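Local coordinates for 2''-aminoglycoside nucleotidyltransferase (Klebsiella pneumoniae, PDB 4WQL), which adenylates the 2''-hydroxyl group of kanamycin, gentamicin, tobramycin and related aminoglycosides with the help of two magnesium ions, making bacteria resistant to them, at residues Asp47-Gly52 with Glu89-Ala94. Residues are numbered along the deposited sequence; the frame is centred on the assembly and turned at random.
Sequences DLTFPG and EPAWWA. With MG (magnesium ion), chain C; MG (magnesium ion), chain B; KAN (kanamycin a), chain D.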
loop_
_atom_site.group_PDB
_atom_site.type_symbol
_atom_site.label_atom_id
_atom_site.label_comp_id
_atom_site.label_asym_id
_atom_site.label_seq_id
_atom_site.Cartn_x
_atom_site.Cartn_y
_atom_site.Cartn_z
ATOM N N ASP A 47 1.887 -1.839 -4.896
ATOM C CA ASP A 47 2.169 -0.697 -3.983
ATOM C C ASP A 47 2.908 -1.173 -2.758
ATOM O O ASP A 47 2.544 -2.186 -2.143
ATOM C CB ASP A 47 0.857 0.017 -3.576
ATOM C CG ASP A 47 0.058 0.481 -4.815
ATOM O OD1 ASP A 47 0.428 1.485 -5.396
ATOM O OD2 ASP A 47 -0.859 -0.208 -5.218
ATOM N N LEU A 48 3.974 -0.435 -2.390
ATOM C CA LEU A 48 4.788 -0.779 -1.216
ATOM C C LEU A 48 4.946 0.450 -0.357
ATOM O O LEU A 48 5.094 1.596 -0.870
ATOM C CB LEU A 48 6.208 -1.262 -1.594
ATOM C CG LEU A 48 6.307 -2.516 -2.478
ATOM C CD1 LEU A 48 7.745 -2.779 -2.978
ATOM C CD2 LEU A 48 5.754 -3.724 -1.644
ATOM N N THR A 49 4.944 0.212 0.962
ATOM C CA THR A 49 5.267 1.254 1.926
ATOM C C THR A 49 6.573 0.871 2.599
ATOM O O THR A 49 6.723 -0.270 3.039
ATOM C CB THR A 49 4.130 1.413 2.996
ATOM O OG1 THR A 49 2.917 1.813 2.339
ATOM C CG2 THR A 49 4.497 2.478 4.033
ATOM N N PHE A 50 7.540 1.784 2.659
ATOM C CA PHE A 50 8.881 1.375 3.158
ATOM C C PHE A 50 9.365 2.379 4.226
ATOM O O PHE A 50 8.948 3.555 4.211
ATOM C CB PHE A 50 9.913 1.327 2.001
ATOM C CG PHE A 50 10.099 2.667 1.312
ATOM C CD1 PHE A 50 9.265 3.082 0.266
ATOM C CD2 PHE A 50 11.127 3.520 1.733
ATOM C CE1 PHE A 50 9.430 4.352 -0.271
ATOM C CE2 PHE A 50 11.325 4.756 1.169
ATOM C CZ PHE A 50 10.505 5.181 0.147
ATOM N N PRO A 51 10.265 1.937 5.117
ATOM C CA PRO A 51 10.863 2.886 6.083
ATOM C C PRO A 51 11.645 3.976 5.351
ATOM O O PRO A 51 12.605 3.646 4.671
ATOM C CB PRO A 51 11.801 2.003 6.945
ATOM C CG PRO A 51 11.122 0.539 6.859
ATOM C CD PRO A 51 10.674 0.513 5.359
ATOM N N GLY A 52 11.223 5.219 5.525
ATOM C CA GLY A 52 11.733 6.305 4.722
ATOM C C GLY A 52 13.238 6.455 4.870
ATOM O O GLY A 52 13.943 6.825 3.911
ATOM N N GLU A 89 5.960 4.241 -1.341
ATOM C CA GLU A 89 5.757 5.410 -0.519
ATOM C C GLU A 89 6.451 5.228 0.841
ATOM O O GLU A 89 6.319 4.196 1.435
ATOM C CB GLU A 89 4.261 5.620 -0.275
ATOM C CG GLU A 89 3.957 6.783 0.667
ATOM C CD GLU A 89 2.451 7.100 0.820
ATOM O OE1 GLU A 89 2.136 8.339 0.960
ATOM O OE2 GLU A 89 1.652 6.132 0.786
ATOM N N PRO A 90 7.182 6.237 1.299
ATOM C CA PRO A 90 7.811 6.123 2.633
ATOM C C PRO A 90 6.851 6.253 3.845
ATOM O O PRO A 90 5.780 6.885 3.766
ATOM C CB PRO A 90 8.785 7.312 2.646
ATOM C CG PRO A 90 7.984 8.383 1.847
ATOM C CD PRO A 90 7.443 7.553 0.697
ATOM N N ALA A 91 7.245 5.616 4.972
ATOM C CA ALA A 91 6.621 5.818 6.274
ATOM C C ALA A 91 7.723 6.150 7.214
ATOM O O ALA A 91 8.873 5.801 6.979
ATOM C CB ALA A 91 5.852 4.548 6.759
ATOM N N TRP A 92 7.367 6.886 8.263
ATOM C CA TRP A 92 8.416 7.472 9.110
ATOM C C TRP A 92 8.158 7.036 10.538
ATOM O O TRP A 92 7.014 6.984 10.966
ATOM C CB TRP A 92 8.428 8.984 8.957
ATOM C CG TRP A 92 8.670 9.391 7.520
ATOM C CD1 TRP A 92 7.711 9.742 6.577
ATOM C CD2 TRP A 92 9.935 9.462 6.844
ATOM N NE1 TRP A 92 8.335 10.049 5.371
ATOM C CE2 TRP A 92 9.676 9.872 5.494
ATOM C CE3 TRP A 92 11.249 9.236 7.230
ATOM C CZ2 TRP A 92 10.712 10.098 4.557
ATOM C CZ3 TRP A 92 12.260 9.436 6.302
ATOM C CH2 TRP A 92 11.979 9.844 4.978
ATOM N N TRP A 93 9.246 6.740 11.265
ATOM C CA TRP A 93 9.117 6.272 12.652
ATOM C C TRP A 93 8.473 7.317 13.553
ATOM O O TRP A 93 8.886 8.480 13.559
ATOM C CB TRP A 93 10.476 5.874 13.239
ATOM C CG TRP A 93 10.332 5.185 14.577
ATOM C CD1 TRP A 93 10.611 5.694 15.809
ATOM C CD2 TRP A 93 9.810 3.869 14.779
ATOM N NE1 TRP A 93 10.342 4.728 16.792
ATOM C CE2 TRP A 93 9.835 3.615 16.179
ATOM C CE3 TRP A 93 9.375 2.860 13.909
ATOM C CZ2 TRP A 93 9.433 2.386 16.722
ATOM C CZ3 TRP A 93 8.950 1.640 14.438
ATOM C CH2 TRP A 93 8.994 1.427 15.852
ATOM N N ALA A 94 7.396 6.909 14.234
ATOM C CA ALA A 94 6.657 7.781 15.163
ATOM C C ALA A 94 6.596 7.082 16.565
ATOM O O ALA A 94 5.527 6.640 17.029
ATOM C CB ALA A 94 5.269 8.035 14.623
HETATM MG MG MG C . -0.395 2.249 -7.459
HETATM MG MG MG B . -1.695 0.015 -7.085
HETATM C C1 KAN D . -1.862 10.044 -1.146
HETATM C C2 KAN D . -2.243 11.467 -1.710
HETATM C C3 KAN D . -1.047 12.398 -1.658
HETATM C C4 KAN D . -0.621 12.461 -0.196
HETATM C C5 KAN D . -0.257 11.076 0.308
HETATM C C6 KAN D . -0.050 11.270 1.849
HETATM C C7 KAN D . 0.167 5.663 -3.560
HETATM C C8 KAN D . -0.781 6.573 -4.387
HETATM C C9 KAN D . -0.743 8.050 -3.949
HETATM C C10 KAN D . -0.963 8.155 -2.415
HETATM C C11 KAN D . -0.071 7.239 -1.598
HETATM C C12 KAN D . -0.216 5.793 -2.069
HETATM C C13 KAN D . -1.711 6.703 -6.636
HETATM C C14 KAN D . -1.816 5.425 -7.538
HETATM C C15 KAN D . -0.582 5.368 -8.462
HETATM C C16 KAN D . -0.489 6.674 -9.261
HETATM C C17 KAN D . -0.360 7.868 -8.273
HETATM C C18 KAN D . -0.396 9.297 -8.845
HETATM N N1 KAN D . 0.210 9.957 2.494
HETATM N N2 KAN D . -0.530 7.353 -0.192
HETATM N N3 KAN D . 0.200 4.265 -4.087
HETATM N N4 KAN D . -0.606 4.194 -9.367
HETATM O O5 KAN D . -1.362 10.195 0.201
HETATM O O6 KAN D . -2.801 11.283 -3.048
HETATM O O7 KAN D . -1.413 13.730 -2.136
HETATM O O8 KAN D . 0.550 13.246 -0.082
HETATM O O9 KAN D . -0.916 9.544 -2.075
HETATM O O10 KAN D . -1.799 8.847 -4.587
HETATM O O11 KAN D . -0.557 6.553 -5.813
HETATM O O12 KAN D . -1.535 7.893 -7.410
HETATM O O13 KAN D . -1.947 4.212 -6.757
HETATM O O14 KAN D . 0.623 6.611 -10.175
HETATM O O15 KAN D . -1.649 9.492 -9.531
HETATM O O HOH W 1 -3.052 0.411 -8.791
HETATM O O HOH W 2 -1.897 -1.865 -6.997
HETATM O O HOH W 3 -3.531 0.120 -5.929
#
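Two parallel neighbours in the N-terminal domain's mixed sheet, strands 46-51 and 84-93, meet where they leave the catalytic metal site. Four backbone hydrogen bonds join them: Glu89 N to Leu48 O (2.8 Å), Phe50 N to Glu89 O, Ala91 N to Phe50 O, and Gly52 N to Ala91 O. Pro90, lacking an amide hydrogen, costs this pairing nothing, since Glu89 and Ala91 on either side donate; its CA makes a CA-H...O contact with Phe50 O (3.2 Å). Phe50 and Pro90 lie side by side on one face, Pro90 CA over the ring near its rim and Phe50 CZ 3.7 Å from Pro90 CB; chi1 of 60° brings the ring back against strand 84-93. Gly52, without a side chain, puts its CA over the six-membered ring of Trp92, a CH-pi contact. On the other face Thr49 CG2 meets Ala91 CB, while Thr49 OG1 is hydrogen-bonded to Asn124 OD1. Extended Glu89 accepts hydrogen bonds from kanamycin amines, probably protonated: OE2 from N2 (2.7 Å), OE1 from N1. Asp47 bridges the magnesium ions, OD2 binding one (2.1 Å), OD1 the other; Asp45 binds both and Asp87 the latter, the acidic trio typical of the nucleotidyltransferase fold.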